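Local structure of hydrolase, haloacid dehalogenase-like family (Pseudomonas syringae pv. tomato, 3S6J) at residues S8-L13 with A162-C167; N136-D141 with L154-K159; K147-L152 with A180-A185. The protein probably acts as a metal-dependent sugar phosphatase of the haloacid dehalogenase superfamily, this chain being the C-terminal hydrolase part of a longer protein. All blocks are in the same frame, centred on the assembly; numbering follows the deposited sequence.

How the contacts relate
Contacts 1, 2 and 3 lie around helix 151-160, with centres 10 to 12 Å apart. Contact 1 joins strand 8-11 to the loop before strand 167-171 and to that strand's first residue, and contact 2 sets the helix against the outermost strand 137-138; they meet where Ile10 CG2 lies 3.9 Å from Ala156 CB. Contact 3 sits at the start of the same helix and reaches contact 2 through Leu154 CD2, 3.7 Å from Cys183 CB. The calcium site connects contacts 1 and 3: Asp12 of contact 1 binds the ion, and its OD1 makes a salt bridge of 2.7 Å with NZ of Lys147, just before the prolines of contact 3.

Contact 1: S8-L13 with A162-C167. With CA (calcium ion), chain M.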
ATOM      1  N   SER E   8       9.509   0.026  28.353  1.00 40.99           N
ATOM      2  CA  SER E   8      10.094   1.137  27.599  1.00 42.97           C
ATOM      3  C   SER E   8       9.760   0.968  26.112  1.00 40.40           C
ATOM      4  O   SER E   8       9.624  -0.162  25.630  1.00 40.21           O
ATOM      5  CB  SER E   8      11.608   1.198  27.819  1.00 43.33           C
ATOM      6  OG  SER E   8      11.906   1.474  29.175  1.00 41.00           O
ATOM      7  N   PHE E   9       9.631   2.080  25.393  1.00 38.04           N
ATOM      8  CA  PHE E   9       9.014   2.054  24.074  1.00 35.84           C
ATOM      9  C   PHE E   9       9.922   2.535  22.952  1.00 38.59           C
ATOM     10  O   PHE E   9      10.468   3.643  23.000  1.00 39.57           O
ATOM     11  CB  PHE E   9       7.730   2.888  24.076  1.00 36.77           C
ATOM     12  CG  PHE E   9       6.618   2.288  24.889  1.00 39.96           C
ATOM     13  CD1 PHE E   9       6.645   2.340  26.281  1.00 40.16           C
ATOM     14  CD2 PHE E   9       5.540   1.677  24.269  1.00 38.82           C
ATOM     15  CE1 PHE E   9       5.608   1.785  27.038  1.00 42.10           C
ATOM     16  CE2 PHE E   9       4.507   1.120  25.016  1.00 39.15           C
ATOM     17  CZ  PHE E   9       4.542   1.171  26.404  1.00 40.91           C
ATOM     18  N   ILE E  10      10.067   1.704  21.925  1.00 36.70           N
ATOM     19  CA  ILE E  10      10.799   2.106  20.726  1.00 36.82           C
ATOM     20  C   ILE E  10       9.840   2.225  19.543  1.00 36.00           C
ATOM     21  O   ILE E  10       9.298   1.227  19.068  1.00 34.90           O
ATOM     22  CB  ILE E  10      11.929   1.129  20.385  1.00 31.91           C
ATOM     23  CG1 ILE E  10      12.842   0.933  21.598  1.00 32.84           C
ATOM     24  CG2 ILE E  10      12.708   1.667  19.221  1.00 35.31           C
ATOM     25  CD1 ILE E  10      13.871  -0.182  21.446  1.00 32.54           C
ATOM     26  N   PHE E  11       9.626   3.455  19.087  1.00 34.58           N
ATOM     27  CA  PHE E  11       8.658   3.720  18.038  1.00 33.43           C
ATOM     28  C   PHE E  11       9.351   3.896  16.690  1.00 34.64           C
ATOM     29  O   PHE E  11      10.345   4.620  16.579  1.00 36.11           O
ATOM     30  CB  PHE E  11       7.893   5.006  18.334  1.00 34.18           C
ATOM     31  CG  PHE E  11       6.872   4.893  19.434  1.00 33.64           C
ATOM     32  CD1 PHE E  11       5.585   4.465  19.160  1.00 32.96           C
ATOM     33  CD2 PHE E  11       7.185   5.265  20.726  1.00 34.82           C
ATOM     34  CE1 PHE E  11       4.638   4.398  20.168  1.00 34.97           C
ATOM     35  CE2 PHE E  11       6.244   5.193  21.739  1.00 35.16           C
ATOM     36  CZ  PHE E  11       4.974   4.752  21.465  1.00 34.27           C
ATOM     37  N   ASP E  12       8.832   3.235  15.666  1.00 30.43           N
ATOM     38  CA  ASP E  12       9.167   3.624  14.309  1.00 33.33           C
ATOM     39  C   ASP E  12       8.459   4.969  14.039  1.00 33.24           C
ATOM     40  O   ASP E  12       7.600   5.385  14.827  1.00 32.01           O
ATOM     41  CB  ASP E  12       8.717   2.552  13.327  1.00 30.76           C
ATOM     42  CG  ASP E  12       8.785   3.024  11.898  1.00 32.67           C
ATOM     43  OD1 ASP E  12       9.902   3.237  11.399  1.00 31.93           O
ATOM     44  OD2 ASP E  12       7.713   3.189  11.283  1.00 32.30           O
ATOM     45  N   LEU E  13       8.808   5.657  12.951  1.00 32.66           N
ATOM     46  CA  LEU E  13       8.239   6.990  12.714  1.00 31.33           C
ATOM     47  C   LEU E  13       7.301   7.041  11.509  1.00 31.53           C
ATOM     48  O   LEU E  13       6.077   7.110  11.648  1.00 34.18           O
ATOM     49  CB  LEU E  13       9.362   8.019  12.574  1.00 31.66           C
ATOM     50  CG  LEU E  13       9.000   9.500  12.397  1.00 33.84           C
ATOM     51  CD1 LEU E  13       7.975   9.984  13.442  1.00 32.42           C
ATOM     52  CD2 LEU E  13      10.280  10.348  12.446  1.00 35.78           C
ATOM     53  N   ALA E 162      17.227   1.557  28.802  1.00 50.21           N
ATOM     54  CA  ALA E 162      16.469   0.329  29.000  1.00 50.24           C
ATOM     55  C   ALA E 162      17.150  -0.859  28.330  1.00 49.22           C
ATOM     56  O   ALA E 162      17.657  -0.747  27.215  1.00 48.38           O
ATOM     57  CB  ALA E 162      15.063   0.493  28.471  1.00 47.79           C
ATOM     58  N   PRO E 163      17.151  -2.010  29.009  1.00 50.98           N
ATOM     59  CA  PRO E 163      17.654  -3.226  28.371  1.00 51.18           C
ATOM     60  C   PRO E 163      16.720  -3.551  27.212  1.00 50.29           C
ATOM     61  O   PRO E 163      15.517  -3.293  27.333  1.00 49.94           O
ATOM     62  CB  PRO E 163      17.530  -4.288  29.471  1.00 50.99           C
ATOM     63  CG  PRO E 163      17.217  -3.533  30.740  1.00 53.44           C
ATOM     64  CD  PRO E 163      16.515  -2.286  30.306  1.00 51.51           C
ATOM     65  N   ILE E 164      17.250  -4.086  26.112  1.00 47.68           N
ATOM     66  CA  ILE E 164      16.438  -4.296  24.916  1.00 49.00           C
ATOM     67  C   ILE E 164      15.307  -5.279  25.180  1.00 50.17           C
ATOM     68  O   ILE E 164      14.301  -5.276  24.467  1.00 47.72           O
ATOM     69  CB  ILE E 164      17.266  -4.773  23.711  1.00 46.39           C
ATOM     70  CG1 ILE E 164      16.421  -4.736  22.431  1.00 43.94           C
ATOM     71  CG2 ILE E 164      17.806  -6.179  23.963  1.00 47.38           C
ATOM     72  CD1 ILE E 164      16.059  -3.342  21.936  1.00 40.09           C
ATOM     73  N   ASP E 165      15.455  -6.090  26.224  1.00 48.58           N
ATOM     74  CA  ASP E 165      14.441  -7.086  26.557  1.00 49.97           C
ATOM     75  C   ASP E 165      13.336  -6.531  27.449  1.00 49.48           C
ATOM     76  O   ASP E 165      12.343  -7.206  27.705  1.00 49.91           O
ATOM     77  CB  ASP E 165      15.083  -8.331  27.185  1.00 54.78           C
ATOM     78  CG  ASP E 165      16.274  -7.986  28.068  1.00 58.61           C
ATOM     79  OD1 ASP E 165      16.153  -8.129  29.311  1.00 59.98           O
ATOM     80  OD2 ASP E 165      17.322  -7.546  27.521  1.00 56.70           O
ATOM     81  N   GLU E 166      13.510  -5.302  27.923  1.00 50.06           N
ATOM     82  CA  GLU E 166      12.437  -4.602  28.630  1.00 50.08           C
ATOM     83  C   GLU E 166      11.715  -3.662  27.680  1.00 45.81           C
ATOM     84  O   GLU E 166      10.957  -2.785  28.105  1.00 45.17           O
ATOM     85  CB  GLU E 166      12.981  -3.799  29.817  1.00 52.51           C
ATOM     86  CG  GLU E 166      13.096  -4.589  31.118  1.00 54.71           C
ATOM     87  CD  GLU E 166      13.541  -3.721  32.291  1.00 58.61           C
ATOM     88  OE1 GLU E 166      12.969  -2.618  32.487  1.00 58.70           O
ATOM     89  OE2 GLU E 166      14.467  -4.149  33.016  1.00 58.15           O
ATOM     90  N   CYS E 167      11.959  -3.845  26.389  1.00 45.34           N
ATOM     91  CA  CYS E 167      11.459  -2.910  25.388  1.00 45.22           C
ATOM     92  C   CYS E 167      10.325  -3.456  24.522  1.00 42.16           C
ATOM     93  O   CYS E 167      10.281  -4.648  24.191  1.00 41.71           O
ATOM     94  CB  CYS E 167      12.601  -2.427  24.496  1.00 40.21           C
ATOM     95  SG  CYS E 167      13.677  -1.193  25.256  1.00 40.98           S
TER
HETATM   96 CA    CA M   1       7.943   2.637   8.833  1.00 34.38          CA
HETATM   97  O   HOH W   1       9.496   0.799   9.120  1.00 28.39           O
HETATM   98  O   HOH W   2       9.746   3.636   7.332  1.00 32.71           O
HETATM   99  O   HOH W   3       7.117   1.683   6.479  1.00 30.50           O
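Ser8 lies against the methyl group of Ala162, with its OG 3.4 Å and its CB 3.6 Å from Ala162 CB. The same residue joins the backbones: Ser8 N donates to Glu166 O at 3.2 Å, almost straight at N-H...O (175°), and it approaches in the plane of the carbonyl with a C=O...N angle of 160°. Ser8 O in turn receives a CA-H...O contact from Cys167, whose CA stands 3.3 Å away. These two links mark a parallel bridge between Ser8 and Cys167, whose side chains lie on the same face of the sheet.

The bridge starts the pairing of strand 8-11 with strand 167-171 in the parallel sheet of the Rossmann-like haloacid dehalogenase fold, and the ladder is carried on by backbone bonds of Ser8 to Leu168 and of Ile10 to both Leu168 and Ile170. On the Cys167 face, Ile10 ends in an apolar cluster. Its CD1 is 3.9 Å from Cys167 SG and equally 3.9 Å from Ile164 CD1. The two isoleucine side chains cross at about a right angle; Ile164 starts away from the strand at CB, but its end comes back to it. Phe153 and Ala156 of helix 151-160 cover Ile10 on this face, whereas Phe9 and Phe11 pack on helix 96-105.

Past the end of the strand, Asp12 binds the calcium ion through OD2 at 2.5 Å. Asp14 O, Asp172 OD1 and three waters are the ion's other ligands, consistent with the DxDx(T/V) motif of this superfamily, and Asp12 OD2 is also hydrogen-bonded to Thr16 OG1.

Contact 2: N136-D141 with L154-K159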
ATOM      1  N   ASN E 136      14.114  11.874  22.291  1.00 50.77           N
ATOM      2  CA  ASN E 136      14.922  10.672  22.132  1.00 47.05           C
ATOM      3  C   ASN E 136      14.683  10.050  20.763  1.00 44.12           C
ATOM      4  O   ASN E 136      13.611   9.506  20.492  1.00 42.67           O
ATOM      5  CB  ASN E 136      14.579   9.662  23.228  1.00 46.59           C
ATOM      6  CG  ASN E 136      15.194  10.017  24.574  1.00 46.54           C
ATOM      7  OD1 ASN E 136      16.156  10.784  24.662  1.00 50.99           O
ATOM      8  ND2 ASN E 136      14.655   9.434  25.628  1.00 49.01           N
ATOM      9  N   ILE E 137      15.677  10.144  19.893  1.00 44.22           N
ATOM     10  CA  ILE E 137      15.553   9.606  18.547  1.00 41.94           C
ATOM     11  C   ILE E 137      16.888   9.114  18.006  1.00 43.16           C
ATOM     12  O   ILE E 137      17.938   9.706  18.264  1.00 41.43           O
ATOM     13  CB  ILE E 137      14.955  10.643  17.568  1.00 43.53           C
ATOM     14  CG1 ILE E 137      14.881  10.061  16.155  1.00 41.62           C
ATOM     15  CG2 ILE E 137      15.779  11.925  17.569  1.00 44.36           C
ATOM     16  CD1 ILE E 137      14.084  10.917  15.193  1.00 42.19           C
ATOM     17  N   VAL E 138      16.832   8.010  17.268  1.00 41.81           N
ATOM     18  CA  VAL E 138      17.987   7.477  16.559  1.00 40.19           C
ATOM     19  C   VAL E 138      17.654   7.426  15.078  1.00 40.73           C
ATOM     20  O   VAL E 138      16.546   7.045  14.700  1.00 39.22           O
ATOM     21  CB  VAL E 138      18.347   6.062  17.050  1.00 41.55           C
ATOM     22  CG1 VAL E 138      19.373   5.444  16.155  1.00 43.75           C
ATOM     23  CG2 VAL E 138      18.879   6.121  18.467  1.00 41.93           C
ATOM     24  N   THR E 139      18.605   7.832  14.241  1.00 42.45           N
ATOM     25  CA  THR E 139      18.418   7.790  12.798  1.00 40.98           C
ATOM     26  C   THR E 139      19.478   6.923  12.129  1.00 41.49           C
ATOM     27  O   THR E 139      20.424   6.462  12.771  1.00 42.79           O
ATOM     28  CB  THR E 139      18.424   9.215  12.173  1.00 42.43           C
ATOM     29  OG1 THR E 139      19.748   9.766  12.216  1.00 44.76           O
ATOM     30  CG2 THR E 139      17.498  10.120  12.933  1.00 39.22           C
ATOM     31  N   ARG E 140      19.304   6.707  10.830  1.00 41.42           N
ATOM     32  CA  ARG E 140      20.224   5.912  10.029  1.00 43.71           C
ATOM     33  C   ARG E 140      21.635   6.478  10.117  1.00 46.01           C
ATOM     34  O   ARG E 140      22.620   5.745  10.054  1.00 45.54           O
ATOM     35  CB  ARG E 140      19.746   5.912   8.576  1.00 45.53           C
ATOM     36  CG  ARG E 140      20.757   5.413   7.584  1.00 45.50           C
ATOM     37  CD  ARG E 140      20.846   3.899   7.602  1.00 46.11           C
ATOM     38  NE  ARG E 140      21.963   3.446   6.782  1.00 41.75           N
ATOM     39  CZ  ARG E 140      23.192   3.303   7.250  1.00 45.52           C
ATOM     40  NH1 ARG E 140      23.438   3.575   8.524  1.00 43.71           N
ATOM     41  NH2 ARG E 140      24.174   2.886   6.454  1.00 45.25           N
ATOM     42  N   ASP E 141      21.725   7.793  10.270  1.00 46.35           N
ATOM     43  CA  ASP E 141      23.014   8.452  10.430  1.00 45.94           C
ATOM     44  C   ASP E 141      23.661   8.118  11.776  1.00 48.28           C
ATOM     45  O   ASP E 141      24.808   8.481  12.028  1.00 50.88           O
ATOM     46  CB  ASP E 141      22.853   9.964  10.281  1.00 48.57           C
ATOM     47  CG  ASP E 141      22.215  10.359   8.950  1.00 50.38           C
ATOM     48  OD1 ASP E 141      22.557   9.748   7.908  1.00 53.15           O
ATOM     49  OD2 ASP E 141      21.376  11.291   8.945  1.00 51.59           O
ATOM     50  N   LEU E 154      18.736  -1.270  19.208  1.00 40.15           N
ATOM     51  CA  LEU E 154      19.757  -1.402  20.236  1.00 40.80           C
ATOM     52  C   LEU E 154      20.261  -0.028  20.664  1.00 43.01           C
ATOM     53  O   LEU E 154      20.404   0.241  21.854  1.00 43.84           O
ATOM     54  CB  LEU E 154      20.923  -2.264  19.720  1.00 42.74           C
ATOM     55  CG  LEU E 154      20.531  -3.704  19.350  1.00 41.45           C
ATOM     56  CD1 LEU E 154      21.677  -4.473  18.754  1.00 40.16           C
ATOM     57  CD2 LEU E 154      19.957  -4.438  20.564  1.00 43.21           C
ATOM     58  N   ALA E 155      20.530   0.838  19.688  1.00 41.90           N
ATOM     59  CA  ALA E 155      20.965   2.200  19.975  1.00 44.22           C
ATOM     60  C   ALA E 155      19.872   2.964  20.713  1.00 42.04           C
ATOM     61  O   ALA E 155      20.156   3.782  21.577  1.00 41.93           O
ATOM     62  CB  ALA E 155      21.370   2.933  18.690  1.00 41.82           C
ATOM     63  N   ALA E 156      18.622   2.674  20.371  1.00 42.49           N
ATOM     64  CA  ALA E 156      17.476   3.297  21.015  1.00 40.66           C
ATOM     65  C   ALA E 156      17.309   2.811  22.453  1.00 42.08           C
ATOM     66  O   ALA E 156      17.114   3.615  23.365  1.00 40.77           O
ATOM     67  CB  ALA E 156      16.214   3.034  20.220  1.00 39.47           C
ATOM     68  N   ALA E 157      17.388   1.499  22.661  1.00 41.94           N
ATOM     69  CA  ALA E 157      17.283   0.963  24.016  1.00 43.43           C
ATOM     70  C   ALA E 157      18.373   1.593  24.862  1.00 44.99           C
ATOM     71  O   ALA E 157      18.166   1.937  26.024  1.00 44.91           O
ATOM     72  CB  ALA E 157      17.415  -0.548  24.018  1.00 40.47           C
ATOM     73  N   LYS E 158      19.544   1.743  24.258  1.00 44.73           N
ATOM     74  CA  LYS E 158      20.686   2.339  24.930  1.00 45.73           C
ATOM     75  C   LYS E 158      20.450   3.816  25.244  1.00 44.31           C
ATOM     76  O   LYS E 158      20.780   4.289  26.324  1.00 45.86           O
ATOM     77  CB  LYS E 158      21.922   2.177  24.060  1.00 47.08           C
ATOM     78  CG  LYS E 158      23.212   2.184  24.813  1.00 50.20           C
ATOM     79  CD  LYS E 158      24.366   2.004  23.852  1.00 54.10           C
ATOM     80  CE  LYS E 158      24.642   3.289  23.051  1.00 58.08           C
ATOM     81  NZ  LYS E 158      23.435   3.841  22.352  1.00 54.47           N
ATOM     82  N   LYS E 159      19.863   4.549  24.313  1.00 44.16           N
ATOM     83  CA  LYS E 159      19.653   5.968  24.548  1.00 44.81           C
ATOM     84  C   LYS E 159      18.691   6.256  25.699  1.00 46.02           C
ATOM     85  O   LYS E 159      18.777   7.309  26.335  1.00 47.45           O
ATOM     86  CB  LYS E 159      19.190   6.685  23.280  1.00 46.86           C
ATOM     87  CG  LYS E 159      18.690   8.110  23.541  1.00 47.23           C
ATOM     88  CD  LYS E 159      18.716   8.943  22.283  1.00 47.06           C
ATOM     89  CE  LYS E 159      20.138   9.136  21.794  1.00 48.07           C
ATOM     90  NZ  LYS E 159      20.161  10.048  20.619  1.00 49.11           N
TER
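Lys159 and Asn136 cross obliquely, the lysine chain running past the amide toward the backbone beyond it. Lys159 CG passes 3.9 Å from Asn136 OD1, and CD is next to both that oxygen and Ile137 N, 4.0 Å away. The chain then bends: chi3 is -65°, which turns CE out of the extended line and toward the carbonyl of Ile137. NZ donates to Ile137 O at 3.3 Å. The C=O...N angle is 142° and the nitrogen stands above the carbonyl plane, 38° out of it, so the ammonium comes down onto the peptide from one side. The aliphatic part of the lysine thus passes Asn136 and the Ile137 backbone while its charged end holds a backbone oxygen.

Val138 directs CB at the helix, whereas Ile137 points away and touches Ile132 and Ile112. Val138 CG2 is lodged over the helix backbone, 3.9 Å from Ala156 N and 4.0 Å from Ala155 C, and Ala155 CB lies at 4.1 Å from both methyls of the valine. The small alanines let the backbones come close, with CA of Val138 and Ala156 6.1 Å apart. Backbone bonds of Val138 to Ile112 and Thr114 join it to strand 110-113 and the residue after it.

Helix 151-160 belongs to a beta-alpha-beta crossover from strand 137-138 to strand 167-171, passing over two intervening strands; this contact packs it on the first strand, within the Rossmann-like core of haloacid dehalogenase hydrolases.

Contact 3: K147-L152 with A180-A185; sequences KPDPDL and ARRCKA
The Lys-Pro-Asp-Pro turn that leads into helix 151-160 meets, through Pro148, Asp149 and Pro150, the Schellman-terminated end of helix 174-182 at Arg182 and Cys183. Pro150 points at this helix end: its CG is 3.7 Å from Arg182 CB and its CB 3.9 Å from Cys183 CB. The ring and the arginine chain cross at about a right angle.

Arg182 bends at chi3 (70°), which places NE back toward the turn, and the guanidinium turns one face to it, with Pro148 O, Asp149 N and Pro150 CD over that face. Asp149 CA is above the plane on the rim side. NH1 also comes within 3.6 Å of Pro148 CG. Asp149 OD2 makes only a long salt bridge, 3.7 Å, to Arg182 NH2; since just this oxygen and this nitrogen approach, and the carboxylate and guanidinium planes are 65° apart, it is not a side-on, two-pronged pair. The other carboxylate oxygen is used within the turn: OD1 accepts from Asp151 N at 2.9 Å through its anti lone pair, a capping bond in the turn that leads into the helix. Asp149 thus serves both the turn and the arginine, and the two charges may stabilise each other at the surface.

In 180-185, Ala185 N donates to Ala180 O at 2.8 Å and Lys184, with positive phi, gives a weak bond to Arg181 O, the signature of the Schellman motif. The contacting Pro148-Pro150 turn directly follows Lys147, whose NZ makes salt bridges to Asp176 OD2 and to OD1 of the calcium-bound Asp12 and a hydrogen bond to Ala113 O, consistent with the motif III lysine of haloacid dehalogenase hydrolases.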
ATOM      1  N   LYS E 147      17.204  -0.962   9.342  1.00 33.64           N
ATOM      2  CA  LYS E 147      16.338  -2.117   9.458  1.00 32.62           C
ATOM      3  C   LYS E 147      16.451  -2.976   8.200  1.00 32.50           C
ATOM      4  O   LYS E 147      16.663  -2.461   7.101  1.00 33.18           O
ATOM      5  CB  LYS E 147      14.909  -1.663   9.703  1.00 33.35           C
ATOM      6  CG  LYS E 147      14.747  -0.853  10.983  1.00 31.81           C
ATOM      7  CD  LYS E 147      13.431  -0.071  10.964  1.00 30.75           C
ATOM      8  CE  LYS E 147      13.360   0.939  12.103  1.00 31.80           C
ATOM      9  NZ  LYS E 147      12.113   1.754  12.052  1.00 32.80           N
ATOM     10  N   PRO E 148      16.308  -4.302   8.351  1.00 33.29           N
ATOM     11  CA  PRO E 148      15.934  -5.029   9.570  1.00 28.59           C
ATOM     12  C   PRO E 148      17.091  -5.390  10.517  1.00 33.74           C
ATOM     13  O   PRO E 148      16.882  -6.188  11.447  1.00 30.51           O
ATOM     14  CB  PRO E 148      15.338  -6.300   8.994  1.00 29.52           C
ATOM     15  CG  PRO E 148      16.290  -6.586   7.842  1.00 33.59           C
ATOM     16  CD  PRO E 148      16.360  -5.214   7.187  1.00 31.97           C
ATOM     17  N   ASP E 149      18.291  -4.854  10.281  1.00 33.89           N
ATOM     18  CA  ASP E 149      19.361  -4.997  11.258  1.00 32.90           C
ATOM     19  C   ASP E 149      18.908  -4.371  12.584  1.00 35.17           C
ATOM     20  O   ASP E 149      18.220  -3.343  12.598  1.00 33.33           O
ATOM     21  CB  ASP E 149      20.654  -4.362  10.766  1.00 37.68           C
ATOM     22  CG  ASP E 149      21.858  -4.776  11.598  1.00 41.18           C
ATOM     23  OD1 ASP E 149      22.002  -4.268  12.740  1.00 39.09           O
ATOM     24  OD2 ASP E 149      22.658  -5.609  11.104  1.00 42.56           O
ATOM     25  N   PRO E 150      19.243  -5.029  13.700  1.00 35.40           N
ATOM     26  CA  PRO E 150      18.812  -4.623  15.042  1.00 36.86           C
ATOM     27  C   PRO E 150      19.508  -3.350  15.529  1.00 40.45           C
ATOM     28  O   PRO E 150      19.175  -2.848  16.610  1.00 41.96           O
ATOM     29  CB  PRO E 150      19.255  -5.798  15.925  1.00 36.20           C
ATOM     30  CG  PRO E 150      19.555  -6.915  14.994  1.00 33.82           C
ATOM     31  CD  PRO E 150      19.990  -6.296  13.720  1.00 35.54           C
ATOM     32  N   ASP E 151      20.463  -2.851  14.754  1.00 38.45           N
ATOM     33  CA  ASP E 151      21.259  -1.700  15.163  1.00 39.60           C
ATOM     34  C   ASP E 151      20.453  -0.571  15.762  1.00 40.67           C
ATOM     35  O   ASP E 151      20.724  -0.146  16.889  1.00 43.08           O
ATOM     36  CB  ASP E 151      22.074  -1.161  13.993  1.00 41.58           C
ATOM     37  CG  ASP E 151      23.521  -1.583  14.059  1.00 47.51           C
ATOM     38  OD1 ASP E 151      23.810  -2.549  14.805  1.00 49.06           O
ATOM     39  OD2 ASP E 151      24.363  -0.946  13.380  1.00 48.26           O
ATOM     40  N   LEU E 152      19.488  -0.066  14.995  1.00 39.41           N
ATOM     41  CA  LEU E 152      18.692   1.078  15.417  1.00 39.58           C
ATOM     42  C   LEU E 152      18.005   0.865  16.779  1.00 40.68           C
ATOM     43  O   LEU E 152      17.951   1.785  17.599  1.00 41.78           O
ATOM     44  CB  LEU E 152      17.633   1.440  14.365  1.00 40.58           C
ATOM     45  CG  LEU E 152      17.849   2.505  13.276  1.00 39.14           C
ATOM     46  CD1 LEU E 152      18.939   3.504  13.617  1.00 37.64           C
ATOM     47  CD2 LEU E 152      18.119   1.876  11.943  1.00 38.02           C
ATOM     48  N   ALA E 180      12.985  -6.350  15.412  1.00 27.39           N
ATOM     49  CA  ALA E 180      12.609  -6.501  16.812  1.00 27.98           C
ATOM     50  C   ALA E 180      12.968  -7.911  17.258  1.00 28.74           C
ATOM     51  O   ALA E 180      13.584  -8.106  18.305  1.00 30.37           O
ATOM     52  CB  ALA E 180      11.127  -6.221  17.021  1.00 28.37           C
ATOM     53  N   ARG E 181      12.554  -8.892  16.464  1.00 27.92           N
ATOM     54  CA  ARG E 181      12.787 -10.291  16.777  1.00 28.85           C
ATOM     55  C   ARG E 181      14.289 -10.638  16.774  1.00 28.61           C
ATOM     56  O   ARG E 181      14.747 -11.461  17.553  1.00 28.12           O
ATOM     57  CB  ARG E 181      12.018 -11.178  15.797  1.00 26.82           C
ATOM     58  CG  ARG E 181      10.501 -11.084  15.904  1.00 27.03           C
ATOM     59  CD  ARG E 181      10.047 -11.285  17.349  1.00 30.63           C
ATOM     60  NE  ARG E 181      10.673 -12.479  17.884  1.00 31.65           N
ATOM     61  CZ  ARG E 181      11.047 -12.669  19.144  1.00 29.81           C
ATOM     62  NH1 ARG E 181      10.859 -11.736  20.070  1.00 28.32           N
ATOM     63  NH2 ARG E 181      11.628 -13.822  19.460  1.00 29.53           N
ATOM     64  N   ARG E 182      15.050  -9.997  15.895  1.00 29.66           N
ATOM     65  CA  ARG E 182      16.495 -10.242  15.811  1.00 29.41           C
ATOM     66  C   ARG E 182      17.260  -9.838  17.062  1.00 31.15           C
ATOM     67  O   ARG E 182      18.280 -10.439  17.374  1.00 33.69           O
ATOM     68  CB  ARG E 182      17.085  -9.608  14.565  1.00 27.91           C
ATOM     69  CG  ARG E 182      16.994 -10.533  13.352  1.00 28.33           C
ATOM     70  CD  ARG E 182      17.292  -9.831  12.034  1.00 28.56           C
ATOM     71  NE  ARG E 182      18.705  -9.474  11.937  1.00 32.80           N
ATOM     72  CZ  ARG E 182      19.269  -8.924  10.867  1.00 32.84           C
ATOM     73  NH1 ARG E 182      18.541  -8.645   9.797  1.00 31.08           N
ATOM     74  NH2 ARG E 182      20.563  -8.632  10.880  1.00 35.33           N
ATOM     75  N   CYS E 183      16.755  -8.845  17.799  1.00 33.84           N
ATOM     76  CA  CYS E 183      17.341  -8.512  19.097  1.00 33.74           C
ATOM     77  C   CYS E 183      16.474  -9.012  20.239  1.00 34.07           C
ATOM     78  O   CYS E 183      16.649  -8.602  21.383  1.00 35.79           O
ATOM     79  CB  CYS E 183      17.623  -7.010  19.229  1.00 36.34           C
ATOM     80  SG  CYS E 183      16.187  -5.945  18.974  1.00 39.99           S
ATOM     81  N   LYS E 184      15.538  -9.896  19.911  1.00 32.99           N
ATOM     82  CA  LYS E 184      14.686 -10.550  20.896  1.00 32.06           C
ATOM     83  C   LYS E 184      13.797  -9.581  21.690  1.00 34.60           C
ATOM     84  O   LYS E 184      13.519  -9.816  22.861  1.00 36.40           O
ATOM     85  CB  LYS E 184      15.539 -11.401  21.859  1.00 34.82           C
ATOM     86  CG  LYS E 184      16.547 -12.366  21.158  1.00 33.34           C
ATOM     87  CD  LYS E 184      15.913 -13.073  19.966  1.00 35.07           C
ATOM     88  CE  LYS E 184      16.592 -14.397  19.611  1.00 34.23           C
ATOM     89  NZ  LYS E 184      18.040 -14.337  19.802  1.00 38.18           N
ATOM     90  N   ALA E 185      13.373  -8.486  21.068  1.00 34.09           N
ATOM     91  CA  ALA E 185      12.422  -7.578  21.707  1.00 36.30           C
ATOM     92  C   ALA E 185      10.995  -8.024  21.370  1.00 33.43           C
ATOM     93  O   ALA E 185      10.778  -8.934  20.569  1.00 33.26           O
ATOM     94  CB  ALA E 185      12.658  -6.141  21.254  1.00 33.46           C
TER